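PDB 1XV2: hypothetical protein, similar to alpha-acetolactate decarboxylase from Staphylococcus aureus subsp. aureus, which probably catalyses the zinc-dependent decarboxylation of alpha-acetolactate to acetoin. Local coordinates for residues A[124-129]-A[188-193]; A[35-40]-A[157-162]; A[115-120]-A[198-203]; A[90-95]-A[194-199]. All coordinates share one frame; numbering follows the deposited sequence.

From the N terminus, residues 35-40 lie on a strand of the seven-stranded mixed sheet, and contact 2 closes a long loop by setting them across strand 154-163 of the second, antiparallel sheet. The other three contacts are pairings inside that second sheet. Contact 4 joins strand 86-94 to the 194-199 corner, contact 3 joins strand 113-118 to strand 198-204, and contact 1 joins strand 120-127 to strand 187-195. Contact 1 is nested inside the loops closed by contacts 3 and 4, which end on the same residues, Val198 and Val199. Contact 2 crosses all three. It touches contact 3 through backbone pairing of strands 113-118 and 154-163, and contact 1 through Ile158.

Contact 1: residues A[124-129]-A[188-193]; sequences MHVRMM and GHVLDF. With ZN (zinc ion), chain E.
The guanidinium of Arg127 lies flat on the ring of His189, planes 25° apart and centres 3.9 Å apart, with NH2 over the middle of the ring. Arg127 gets there through a crowded first torsion (chi1 64°) and a bend at chi2 that folds NE back to 3.2 Å from His189 CB. His189 ND1 binds the zinc at 2.3 Å, while Arg127 NH2 donates to a zinc-bound water, 3.0 Å away; Glu48 forms a salt bridge to Arg127 NE, and Gln146 and Ala236 accept from NH1. A positive charge stacked here would probably favour a neutral His189. Further along, Leu191 CB sits squarely over one face of the His125 ring, 4.2 Å from its centroid; His125 NE2 is hydrogen-bonded to Glu148, and one water links ND1 to Asp192 OD2. Leu191 and Asp192 together oppose His125 in a classic beta bulge: His125 O accepts from Leu191 N at 2.8 Å and from Asp192 N at 3.2 Å. The other sheet face carries Met124, a selenomethionine, whose SE meets Val190 CG2 at 3.9 Å. Strand 148-151 continues the sheet beyond 124-127, strand 174-181 supplies the zinc ligands His176 and His178, and helix 95-105 packs against Val190 and Phe193.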
loop_
_atom_site.group_PDB
_atom_site.type_symbol
_atom_site.label_atom_id
_atom_site.label_comp_id
_atom_site.label_asym_id
_atom_site.label_seq_id
_atom_site.Cartn_x
_atom_site.Cartn_y
_atom_site.Cartn_z
HETATM N N MSE A 124 -7.612 -28.745 12.097
HETATM C CA MSE A 124 -6.846 -27.911 11.177
HETATM C C MSE A 124 -7.330 -28.232 9.771
HETATM O O MSE A 124 -7.432 -29.397 9.393
HETATM C CB MSE A 124 -5.340 -28.195 11.315
HETATM C CG MSE A 124 -4.436 -27.360 10.406
HETATM SE SE MSE A 124 -4.649 -25.439 10.544
HETATM C CE MSE A 124 -3.964 -25.167 12.332
ATOM N N HIS A 125 -7.642 -27.189 9.010
ATOM C CA HIS A 125 -8.138 -27.337 7.647
ATOM C C HIS A 125 -7.379 -26.379 6.729
ATOM O O HIS A 125 -7.471 -25.166 6.884
ATOM C CB HIS A 125 -9.641 -27.021 7.624
ATOM C CG HIS A 125 -10.275 -27.138 6.273
ATOM N ND1 HIS A 125 -11.621 -26.928 6.066
ATOM C CD2 HIS A 125 -9.750 -27.433 5.059
ATOM C CE1 HIS A 125 -11.899 -27.089 4.784
ATOM N NE2 HIS A 125 -10.782 -27.396 4.152
ATOM N N VAL A 126 -6.630 -26.928 5.776
ATOM C CA VAL A 126 -5.857 -26.104 4.850
ATOM C C VAL A 126 -6.061 -26.509 3.399
ATOM O O VAL A 126 -6.634 -27.560 3.102
ATOM C CB VAL A 126 -4.331 -26.215 5.114
ATOM C CG1 VAL A 126 -4.010 -25.879 6.558
ATOM C CG2 VAL A 126 -3.844 -27.617 4.770
ATOM N N ARG A 127 -5.580 -25.660 2.498
ATOM C CA ARG A 127 -5.631 -25.945 1.078
ATOM C C ARG A 127 -4.209 -25.774 0.572
ATOM O O ARG A 127 -3.395 -25.091 1.200
ATOM C CB ARG A 127 -6.588 -24.993 0.335
ATOM C CG ARG A 127 -6.208 -23.515 0.331
ATOM C CD ARG A 127 -5.202 -23.148 -0.768
ATOM N NE ARG A 127 -4.826 -21.733 -0.705
ATOM C CZ ARG A 127 -5.612 -20.723 -1.068
ATOM N NH1 ARG A 127 -6.832 -20.955 -1.539
ATOM N NH2 ARG A 127 -5.187 -19.471 -0.936
HETATM N N MSE A 128 -3.898 -26.433 -0.537
HETATM C CA MSE A 128 -2.581 -26.322 -1.146
HETATM C C MSE A 128 -2.857 -25.858 -2.567
HETATM O O MSE A 128 -3.272 -26.648 -3.419
HETATM C CB MSE A 128 -1.864 -27.675 -1.149
HETATM C CG MSE A 128 -1.639 -28.277 0.235
HETATM SE SE MSE A 128 -3.117 -29.376 0.838
HETATM C CE MSE A 128 -2.593 -31.062 0.039
HETATM N N MSE A 129 -2.656 -24.568 -2.813
HETATM C CA MSE A 129 -2.925 -24.007 -4.128
HETATM C C MSE A 129 -2.237 -24.802 -5.231
HETATM O O MSE A 129 -1.016 -24.950 -5.230
HETATM C CB MSE A 129 -2.469 -22.545 -4.182
HETATM C CG MSE A 129 -3.030 -21.762 -5.367
HETATM SE SE MSE A 129 -4.939 -21.495 -5.244
HETATM C CE MSE A 129 -4.941 -19.856 -4.216
ATOM N N GLY A 188 -0.155 -25.675 4.841
ATOM C CA GLY A 188 -0.832 -24.992 3.756
ATOM C C GLY A 188 -1.483 -23.687 4.178
ATOM O O GLY A 188 -1.166 -23.126 5.227
ATOM N N HIS A 189 -2.386 -23.201 3.333
ATOM C CA HIS A 189 -3.127 -21.967 3.577
ATOM C C HIS A 189 -4.321 -22.356 4.453
ATOM O O HIS A 189 -5.154 -23.160 4.041
ATOM C CB HIS A 189 -3.610 -21.398 2.239
ATOM C CG HIS A 189 -4.483 -20.188 2.366
ATOM N ND1 HIS A 189 -3.979 -18.906 2.402
ATOM C CD2 HIS A 189 -5.829 -20.063 2.433
ATOM C CE1 HIS A 189 -4.977 -18.043 2.478
ATOM N NE2 HIS A 189 -6.111 -18.721 2.500
ATOM N N VAL A 190 -4.395 -21.793 5.657
ATOM C CA VAL A 190 -5.471 -22.118 6.593
ATOM C C VAL A 190 -6.848 -21.602 6.178
ATOM O O VAL A 190 -7.025 -20.412 5.911
ATOM C CB VAL A 190 -5.156 -21.575 8.008
ATOM C CG1 VAL A 190 -6.319 -21.871 8.961
ATOM C CG2 VAL A 190 -3.876 -22.213 8.529
ATOM N N LEU A 191 -7.816 -22.515 6.130
ATOM C CA LEU A 191 -9.194 -22.185 5.773
ATOM C C LEU A 191 -10.043 -22.198 7.036
ATOM O O LEU A 191 -11.032 -21.477 7.141
ATOM C CB LEU A 191 -9.762 -23.209 4.785
ATOM C CG LEU A 191 -9.136 -23.283 3.393
ATOM C CD1 LEU A 191 -9.838 -24.367 2.580
ATOM C CD2 LEU A 191 -9.260 -21.930 2.705
ATOM N N ASP A 192 -9.646 -23.029 7.993
ATOM C CA ASP A 192 -10.373 -23.142 9.249
ATOM C C ASP A 192 -9.524 -23.914 10.253
ATOM O O ASP A 192 -8.628 -24.673 9.866
ATOM C CB ASP A 192 -11.710 -23.855 9.003
ATOM C CG ASP A 192 -12.588 -23.922 10.241
ATOM O OD1 ASP A 192 -12.509 -23.017 11.099
ATOM O OD2 ASP A 192 -13.381 -24.882 10.344
ATOM N N PHE A 193 -9.795 -23.706 11.539
ATOM C CA PHE A 193 -9.060 -24.399 12.587
ATOM C C PHE A 193 -9.712 -24.231 13.954
ATOM O O PHE A 193 -10.553 -23.353 14.162
ATOM C CB PHE A 193 -7.609 -23.897 12.644
ATOM C CG PHE A 193 -7.470 -22.496 13.163
ATOM C CD1 PHE A 193 -7.170 -22.262 14.503
ATOM C CD2 PHE A 193 -7.657 -21.406 12.320
ATOM C CE1 PHE A 193 -7.058 -20.961 14.992
ATOM C CE2 PHE A 193 -7.547 -20.102 12.801
ATOM C CZ PHE A 193 -7.248 -19.879 14.139
HETATM ZN ZN ZN E . -2.173 -18.006 1.281
HETATM O O HOH W 1 -13.333 -27.047 8.301
HETATM O O HOH W 2 -2.196 -19.398 -0.709
HETATM O O HOH W 3 -3.155 -17.014 -0.801
HETATM O O HOH W 4 -0.802 -17.359 -0.680
#

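Contact 2: residues A[35-40]-A[157-162]; sequences GNLGIA and AIVGFF
Apolar packing carries this buried contact, in which strand 37-40 crosses strand 157-162 at 78° with no hydrogen bond between them. Val159 is directed at the crossing strand and splits its branches: CG1 meets Leu37 CD1 at 3.9 Å, and CG2 lies 4.2 Å from Ile39 CG2. Leu37 and Ile39 each slide past Val159 in the opposite direction, so the side chains interleave. Leu37, with CG anti to its backbone N (chi1 177°), also brings CD2 within 4.2 Å of Phe161 CZ. A second group of contacts joins side chain to backbone. Phe161 CE2 lies 3.7 Å from Gly38 CA, while Leu37 O stands at the ring edge, near its plane, 3.6 Å from Phe161 CZ. Val159 CG2 touches Gly38 O at 3.5 Å, and Ile39 CG2 rests on Val159 O at 3.7 Å. Two glycines, Gly38 and Gly160, are the nearest pair of CA atoms, 5.9 Å apart. Near-orthogonal packing of this kind is characteristic of two beta sheets meeting face to face; here the mixed sheet meets the antiparallel one, and Ile39 extends the interface to the zinc ligands His176 and His178.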
loop_
_atom_site.group_PDB
_atom_site.type_symbol
_atom_site.label_atom_id
_atom_site.label_comp_id
_atom_site.label_asym_id
_atom_site.label_seq_id
_atom_site.Cartn_x
_atom_site.Cartn_y
_atom_site.Cartn_z
ATOM N N GLY A 35 13.023 -10.868 6.369
ATOM C CA GLY A 35 12.289 -11.439 7.486
ATOM C C GLY A 35 12.564 -12.891 7.809
ATOM O O GLY A 35 13.400 -13.538 7.176
ATOM N N ASN A 36 11.844 -13.399 8.808
ATOM C CA ASN A 36 11.977 -14.780 9.254
ATOM C C ASN A 36 10.615 -15.432 9.490
ATOM O O ASN A 36 10.532 -16.613 9.831
ATOM C CB ASN A 36 12.793 -14.838 10.545
ATOM C CG ASN A 36 12.303 -13.853 11.584
ATOM O OD1 ASN A 36 11.105 -13.747 11.844
ATOM N ND2 ASN A 36 13.232 -13.129 12.194
ATOM N N LEU A 37 9.551 -14.657 9.311
ATOM C CA LEU A 37 8.198 -15.164 9.494
ATOM C C LEU A 37 7.275 -14.574 8.439
ATOM O O LEU A 37 7.219 -13.357 8.263
ATOM C CB LEU A 37 7.681 -14.810 10.892
ATOM C CG LEU A 37 6.236 -15.205 11.214
ATOM C CD1 LEU A 37 6.088 -15.423 12.710
ATOM C CD2 LEU A 37 5.281 -14.129 10.722
ATOM N N GLY A 38 6.550 -15.442 7.738
ATOM C CA GLY A 38 5.650 -14.962 6.708
ATOM C C GLY A 38 5.007 -16.047 5.868
ATOM O O GLY A 38 5.066 -17.235 6.188
ATOM N N ILE A 39 4.399 -15.620 4.771
ATOM C CA ILE A 39 3.705 -16.520 3.868
ATOM C C ILE A 39 3.972 -16.118 2.425
ATOM O O ILE A 39 4.341 -14.978 2.148
ATOM C CB ILE A 39 2.192 -16.450 4.107
ATOM C CG1 ILE A 39 1.702 -15.025 3.822
ATOM C CG2 ILE A 39 1.875 -16.827 5.544
ATOM C CD1 ILE A 39 0.246 -14.796 4.134
ATOM N N ALA A 40 3.763 -17.055 1.509
ATOM C CA ALA A 40 3.966 -16.795 0.091
ATOM C C ALA A 40 3.561 -18.011 -0.727
ATOM O O ALA A 40 2.865 -18.906 -0.244
ATOM C CB ALA A 40 5.437 -16.448 -0.177
ATOM N N ALA A 157 2.455 -24.652 13.982
ATOM C CA ALA A 157 2.382 -23.208 14.112
ATOM C C ALA A 157 1.678 -22.554 12.940
ATOM O O ALA A 157 1.848 -22.956 11.787
ATOM C CB ALA A 157 3.788 -22.630 14.254
ATOM N N ILE A 158 0.872 -21.547 13.256
ATOM C CA ILE A 158 0.164 -20.777 12.249
ATOM C C ILE A 158 0.864 -19.429 12.221
ATOM O O ILE A 158 1.148 -18.857 13.270
ATOM C CB ILE A 158 -1.309 -20.504 12.633
ATOM C CG1 ILE A 158 -2.136 -21.790 12.570
ATOM C CG2 ILE A 158 -1.885 -19.433 11.716
ATOM C CD1 ILE A 158 -3.594 -21.587 12.951
ATOM N N VAL A 159 1.150 -18.929 11.028
ATOM C CA VAL A 159 1.779 -17.623 10.892
ATOM C C VAL A 159 0.999 -16.888 9.820
ATOM O O VAL A 159 0.479 -17.503 8.887
ATOM C CB VAL A 159 3.275 -17.720 10.477
ATOM C CG1 VAL A 159 4.050 -18.515 11.515
ATOM C CG2 VAL A 159 3.408 -18.351 9.100
ATOM N N GLY A 160 0.894 -15.576 9.964
ATOM C CA GLY A 160 0.161 -14.805 8.986
ATOM C C GLY A 160 0.152 -13.327 9.289
ATOM O O GLY A 160 0.885 -12.850 10.158
ATOM N N PHE A 161 -0.699 -12.601 8.577
ATOM C CA PHE A 161 -0.793 -11.163 8.745
ATOM C C PHE A 161 -2.223 -10.673 8.657
ATOM O O PHE A 161 -3.072 -11.296 8.021
ATOM C CB PHE A 161 0.018 -10.465 7.655
ATOM C CG PHE A 161 1.455 -10.862 7.627
ATOM C CD1 PHE A 161 2.354 -10.331 8.545
ATOM C CD2 PHE A 161 1.912 -11.781 6.687
ATOM C CE1 PHE A 161 3.695 -10.711 8.529
ATOM C CE2 PHE A 161 3.248 -12.169 6.663
ATOM C CZ PHE A 161 4.143 -11.632 7.586
ATOM N N PHE A 162 -2.474 -9.541 9.296
ATOM C CA PHE A 162 -3.784 -8.922 9.259
ATOM C C PHE A 162 -3.618 -7.668 8.417
ATOM O O PHE A 162 -2.691 -6.885 8.635
ATOM C CB PHE A 162 -4.249 -8.530 10.660
ATOM C CG PHE A 162 -5.566 -7.808 10.673
ATOM C CD1 PHE A 162 -6.763 -8.514 10.585
ATOM C CD2 PHE A 162 -5.609 -6.421 10.734
ATOM C CE1 PHE A 162 -7.987 -7.850 10.559
ATOM C CE2 PHE A 162 -6.829 -5.745 10.708
ATOM C CZ PHE A 162 -8.022 -6.464 10.619
#

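Contact 3: residues A[115-120]-A[198-203]; sequences VKIYGT and VVVEIQ
This is a regular antiparallel strand pairing within the eight-stranded antiparallel sheet, joining strand 113-118 to strand 198-204. Four backbone hydrogen bonds hold it, two in each of the hydrogen-bonded pairs Lys116-Glu201 and Tyr118-Val199; the shortest, Glu201 N to Lys116 O at 2.8 Å, is nearly straight at 166°. One face is apolar and is covered by helix 95-105, whose Ile102 touches Val115, Ile117 and Ile202. On it Ile117 CG2, anti to its backbone N, crosses Val198 obliquely and meets CG2 at 3.7 Å, while Ile117 CG1 lies 4.2 Å from Val200 CG2. At the end of the pairing Val198 CG1 reaches past Gly119 CA to Thr120 O, 3.4 Å away. Gly119 has phi 151° and psi -147°, where a side chain would run into Val198 and the preceding carbonyl. The other face carries Lys116, Glu201 and Tyr118, whose OH bonds to Asp182 and Arg155. Lys116 is fully extended alongside Glu201, and Glu201 OE1 rests on the aliphatic Lys116 CD at 3.3 Å. Lys116 NZ remains 4.5 Å from Glu201 OE1, beyond a salt bridge, so the attraction of the two charges is probably a modest addition to a pairing fixed by backbone bonds and apolar packing.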
loop_
_atom_site.group_PDB
_atom_site.type_symbol
_atom_site.label_atom_id
_atom_site.label_comp_id
_atom_site.label_asym_id
_atom_site.label_seq_id
_atom_site.Cartn_x
_atom_site.Cartn_y
_atom_site.Cartn_z
ATOM N N VAL A 115 0.868 -12.289 13.210
ATOM C CA VAL A 115 0.474 -13.197 14.272
ATOM C C VAL A 115 1.196 -14.524 14.180
ATOM O O VAL A 115 1.601 -14.967 13.102
ATOM C CB VAL A 115 -1.042 -13.492 14.251
ATOM C CG1 VAL A 115 -1.823 -12.201 14.381
ATOM C CG2 VAL A 115 -1.412 -14.221 12.971
ATOM N N LYS A 116 1.352 -15.153 15.333
ATOM C CA LYS A 116 1.989 -16.449 15.423
ATOM C C LYS A 116 1.192 -17.201 16.472
ATOM O O LYS A 116 1.054 -16.740 17.606
ATOM C CB LYS A 116 3.450 -16.313 15.855
ATOM C CG LYS A 116 4.209 -17.628 15.797
ATOM C CD LYS A 116 5.690 -17.455 16.090
ATOM C CE LYS A 116 6.422 -18.780 15.927
ATOM N NZ LYS A 116 7.891 -18.656 16.142
ATOM N N ILE A 117 0.640 -18.340 16.076
ATOM C CA ILE A 117 -0.162 -19.171 16.963
ATOM C C ILE A 117 0.485 -20.546 16.984
ATOM O O ILE A 117 0.440 -21.266 15.990
ATOM C CB ILE A 117 -1.606 -19.290 16.434
ATOM C CG1 ILE A 117 -2.208 -17.892 16.267
ATOM C CG2 ILE A 117 -2.443 -20.140 17.383
ATOM C CD1 ILE A 117 -3.502 -17.858 15.482
ATOM N N TYR A 118 1.096 -20.903 18.112
ATOM C CA TYR A 118 1.778 -22.189 18.229
ATOM C C TYR A 118 1.263 -23.060 19.368
ATOM O O TYR A 118 1.037 -22.578 20.475
ATOM C CB TYR A 118 3.283 -21.981 18.422
ATOM C CG TYR A 118 4.010 -23.287 18.622
ATOM C CD1 TYR A 118 4.254 -24.141 17.546
ATOM C CD2 TYR A 118 4.356 -23.722 19.904
ATOM C CE1 TYR A 118 4.814 -25.400 17.737
ATOM C CE2 TYR A 118 4.914 -24.982 20.107
ATOM C CZ TYR A 118 5.138 -25.817 19.021
ATOM O OH TYR A 118 5.653 -27.080 19.222
ATOM N N GLY A 119 1.108 -24.350 19.089
ATOM C CA GLY A 119 0.628 -25.282 20.095
ATOM C C GLY A 119 -0.114 -26.442 19.461
ATOM O O GLY A 119 0.226 -26.872 18.357
ATOM N N THR A 120 -1.129 -26.948 20.154
ATOM C CA THR A 120 -1.920 -28.058 19.641
ATOM C C THR A 120 -3.253 -27.565 19.075
ATOM O O THR A 120 -3.880 -26.660 19.622
ATOM C CB THR A 120 -2.197 -29.097 20.743
ATOM O OG1 THR A 120 -2.827 -28.454 21.858
ATOM C CG2 THR A 120 -0.898 -29.747 21.203
ATOM N N VAL A 198 -2.808 -23.303 22.817
ATOM C CA VAL A 198 -1.795 -22.574 22.063
ATOM C C VAL A 198 -1.383 -21.269 22.721
ATOM O O VAL A 198 -1.972 -20.838 23.712
ATOM C CB VAL A 198 -2.299 -22.214 20.651
ATOM C CG1 VAL A 198 -2.641 -23.474 19.873
ATOM C CG2 VAL A 198 -3.513 -21.303 20.760
ATOM N N VAL A 199 -0.355 -20.650 22.150
ATOM C CA VAL A 199 0.145 -19.364 22.615
ATOM C C VAL A 199 0.055 -18.444 21.400
ATOM O O VAL A 199 0.439 -18.833 20.297
ATOM C CB VAL A 199 1.620 -19.448 23.070
ATOM C CG1 VAL A 199 2.147 -18.053 23.397
ATOM C CG2 VAL A 199 1.738 -20.356 24.283
ATOM N N VAL A 200 -0.468 -17.242 21.596
ATOM C CA VAL A 200 -0.602 -16.289 20.506
ATOM C C VAL A 200 0.357 -15.115 20.666
ATOM O O VAL A 200 0.407 -14.479 21.722
ATOM C CB VAL A 200 -2.040 -15.723 20.419
ATOM C CG1 VAL A 200 -2.145 -14.744 19.258
ATOM C CG2 VAL A 200 -3.046 -16.861 20.252
ATOM N N GLU A 201 1.111 -14.836 19.608
ATOM C CA GLU A 201 2.050 -13.719 19.600
ATOM C C GLU A 201 1.622 -12.738 18.516
ATOM O O GLU A 201 1.318 -13.135 17.388
ATOM C CB GLU A 201 3.471 -14.212 19.321
ATOM C CG GLU A 201 4.085 -14.991 20.467
ATOM C CD GLU A 201 5.403 -15.631 20.087
ATOM O OE1 GLU A 201 5.393 -16.574 19.267
ATOM O OE2 GLU A 201 6.449 -15.189 20.601
ATOM N N ILE A 202 1.591 -11.457 18.862
ATOM C CA ILE A 202 1.194 -10.425 17.915
ATOM C C ILE A 202 2.268 -9.352 17.785
ATOM O O ILE A 202 3.023 -9.091 18.727
ATOM C CB ILE A 202 -0.111 -9.728 18.360
ATOM C CG1 ILE A 202 -1.219 -10.759 18.559
ATOM C CG2 ILE A 202 -0.546 -8.716 17.310
ATOM C CD1 ILE A 202 -2.529 -10.156 19.037
ATOM N N GLN A 203 2.332 -8.740 16.607
ATOM C CA GLN A 203 3.274 -7.662 16.343
ATOM C C GLN A 203 2.546 -6.616 15.507
ATOM O O GLN A 203 2.014 -6.928 14.441
ATOM C CB GLN A 203 4.497 -8.171 15.580
ATOM C CG GLN A 203 5.524 -7.077 15.313
ATOM C CD GLN A 203 6.713 -7.556 14.501
ATOM O OE1 GLN A 203 7.682 -6.822 14.315
ATOM N NE2 GLN A 203 6.643 -8.789 14.010
#

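Contact 4: residues A[90-95]-A[194-199]; sequences LQQLSQ and EVDDVV
Two beta bulges shape this contact, where strand 86-94 follows the chain round the corner between strands 187-195 and 198-204. Gln92 and Leu93 both face Val195 in a G1 bulge, with Gln92 in a left-handed conformation (phi 41°, psi 64°) at its first position. In 194-199 Asp196 and Asp197 form a classic bulge against Thr120, so both segments turn at about the same level. Before the corner Leu90 and Val198 exchange two backbone bonds, the straighter running from Val198 N to Leu90 O at 3.0 Å, almost along the C=O axis. At the corner Gln92 N reaches Asp196 O at 2.9 Å, from above the carbonyl plane. Beyond it Val195 N donates to Leu93 O at 3.0 Å, whereas the return bond from Leu93 N to Val195 O is weak. Among side chains the firmest link is Gln91 NE2 to Asp197 OD2 at 2.6 Å. The two side chains run side by side with amide and carboxylate planes 84° apart; Asp197 OD2 lies close to the amide plane of Gln91, and NE2 meets it from above the carboxylate plane. Gln92, bent at chi2, turns its amide alongside the Asp196 carboxylate; its OE1 accepts from Lys122 and from a water that also makes a weak bond to Glu194 OE2. Leu93 CB packs on Val195 CG2 at 3.8 Å. Leu90, Leu93 and Val195 meet Val98 of helix 95-105, which starts right after its N-cap, Ser94, and strand 120-127 borders the corner through Thr120 and Phe121.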
loop_
_atom_site.group_PDB
_atom_site.type_symbol
_atom_site.label_atom_id
_atom_site.label_comp_id
_atom_site.label_asym_id
_atom_site.label_seq_id
_atom_site.Cartn_x
_atom_site.Cartn_y
_atom_site.Cartn_z
ATOM N N LEU A 90 -4.476 -19.293 24.665
ATOM C CA LEU A 90 -5.861 -19.533 24.271
ATOM C C LEU A 90 -6.092 -21.035 24.283
ATOM O O LEU A 90 -5.195 -21.809 23.946
ATOM C CB LEU A 90 -6.146 -18.981 22.872
ATOM C CG LEU A 90 -6.170 -17.459 22.700
ATOM C CD1 LEU A 90 -6.519 -17.116 21.255
ATOM C CD2 LEU A 90 -7.190 -16.846 23.647
ATOM N N GLN A 91 -7.293 -21.448 24.675
ATOM C CA GLN A 91 -7.616 -22.867 24.732
ATOM C C GLN A 91 -9.051 -23.144 24.311
ATOM O O GLN A 91 -9.938 -22.320 24.524
ATOM C CB GLN A 91 -7.418 -23.401 26.153
ATOM C CG GLN A 91 -6.020 -23.225 26.717
ATOM C CD GLN A 91 -5.927 -23.693 28.155
ATOM O OE1 GLN A 91 -6.643 -23.197 29.028
ATOM N NE2 GLN A 91 -5.048 -24.656 28.411
ATOM N N GLN A 92 -9.259 -24.313 23.709
ATOM C CA GLN A 92 -10.583 -24.754 23.277
ATOM C C GLN A 92 -11.431 -23.646 22.648
ATOM O O GLN A 92 -12.482 -23.293 23.183
ATOM C CB GLN A 92 -11.336 -25.335 24.476
ATOM C CG GLN A 92 -10.641 -26.503 25.157
ATOM C CD GLN A 92 -10.521 -27.715 24.252
ATOM O OE1 GLN A 92 -11.460 -28.061 23.535
ATOM N NE2 GLN A 92 -9.369 -28.374 24.289
ATOM N N LEU A 93 -10.978 -23.110 21.517
ATOM C CA LEU A 93 -11.706 -22.046 20.823
ATOM C C LEU A 93 -11.728 -22.247 19.310
ATOM O O LEU A 93 -10.807 -22.829 18.727
ATOM C CB LEU A 93 -11.083 -20.681 21.128
ATOM C CG LEU A 93 -11.103 -20.173 22.571
ATOM C CD1 LEU A 93 -10.435 -18.806 22.625
ATOM C CD2 LEU A 93 -12.541 -20.090 23.081
ATOM N N SER A 94 -12.789 -21.746 18.686
ATOM C CA SER A 94 -12.973 -21.838 17.244
ATOM C C SER A 94 -12.123 -20.788 16.544
ATOM O O SER A 94 -11.595 -19.883 17.189
ATOM C CB SER A 94 -14.440 -21.598 16.892
ATOM O OG SER A 94 -14.824 -20.289 17.273
ATOM N N GLN A 95 -12.002 -20.903 15.224
ATOM C CA GLN A 95 -11.227 -19.940 14.460
ATOM C C GLN A 95 -11.791 -18.531 14.666
ATOM O O GLN A 95 -11.047 -17.600 14.979
ATOM C CB GLN A 95 -11.231 -20.308 12.970
ATOM C CG GLN A 95 -10.831 -19.162 12.058
ATOM C CD GLN A 95 -10.527 -19.609 10.638
ATOM O OE1 GLN A 95 -9.422 -20.065 10.342
ATOM N NE2 GLN A 95 -11.511 -19.484 9.755
ATOM N N GLU A 194 -9.318 -25.097 14.879
ATOM C CA GLU A 194 -9.817 -25.053 16.243
ATOM C C GLU A 194 -8.626 -25.303 17.160
ATOM O O GLU A 194 -7.975 -26.346 17.071
ATOM C CB GLU A 194 -10.889 -26.124 16.457
ATOM C CG GLU A 194 -11.355 -26.250 17.900
ATOM C CD GLU A 194 -12.566 -27.158 18.047
ATOM O OE1 GLU A 194 -12.500 -28.318 17.582
ATOM O OE2 GLU A 194 -13.581 -26.713 18.631
ATOM N N VAL A 195 -8.332 -24.343 18.029
ATOM C CA VAL A 195 -7.206 -24.484 18.942
ATOM C C VAL A 195 -7.533 -25.340 20.159
ATOM O O VAL A 195 -8.646 -25.298 20.681
ATOM C CB VAL A 195 -6.714 -23.110 19.443
ATOM C CG1 VAL A 195 -6.228 -22.272 18.271
ATOM C CG2 VAL A 195 -7.840 -22.395 20.190
ATOM N N ASP A 196 -6.562 -26.140 20.590
ATOM C CA ASP A 196 -6.736 -26.964 21.778
ATOM C C ASP A 196 -6.043 -26.170 22.873
ATOM O O ASP A 196 -6.675 -25.687 23.810
ATOM C CB ASP A 196 -6.046 -28.322 21.623
ATOM C CG ASP A 196 -6.269 -29.226 22.827
ATOM O OD1 ASP A 196 -6.201 -28.730 23.972
ATOM O OD2 ASP A 196 -6.507 -30.434 22.634
ATOM N N ASP A 197 -4.730 -26.031 22.729
ATOM C CA ASP A 197 -3.922 -25.280 23.678
ATOM C C ASP A 197 -2.798 -24.630 22.879
ATOM O O ASP A 197 -1.945 -25.324 22.320
ATOM C CB ASP A 197 -3.338 -26.210 24.741
ATOM C CG ASP A 197 -2.784 -25.454 25.931
ATOM O OD1 ASP A 197 -1.993 -24.508 25.731
ATOM O OD2 ASP A 197 -3.138 -25.810 27.072
ATOM N N VAL A 198 -2.808 -23.303 22.817
ATOM C CA VAL A 198 -1.795 -22.574 22.063
ATOM C C VAL A 198 -1.383 -21.269 22.721
ATOM O O VAL A 198 -1.972 -20.838 23.712
ATOM C CB VAL A 198 -2.299 -22.214 20.651
ATOM C CG1 VAL A 198 -2.641 -23.474 19.873
ATOM C CG2 VAL A 198 -3.513 -21.303 20.760
ATOM N N VAL A 199 -0.355 -20.650 22.150
ATOM C CA VAL A 199 0.145 -19.364 22.615
ATOM C C VAL A 199 0.055 -18.444 21.400
ATOM O O VAL A 199 0.439 -18.833 20.297
ATOM C CB VAL A 199 1.620 -19.448 23.070
ATOM C CG1 VAL A 199 2.147 -18.053 23.397
ATOM C CG2 VAL A 199 1.738 -20.356 24.283
HETATM O O HOH W 5 -12.996 -27.093 21.582
#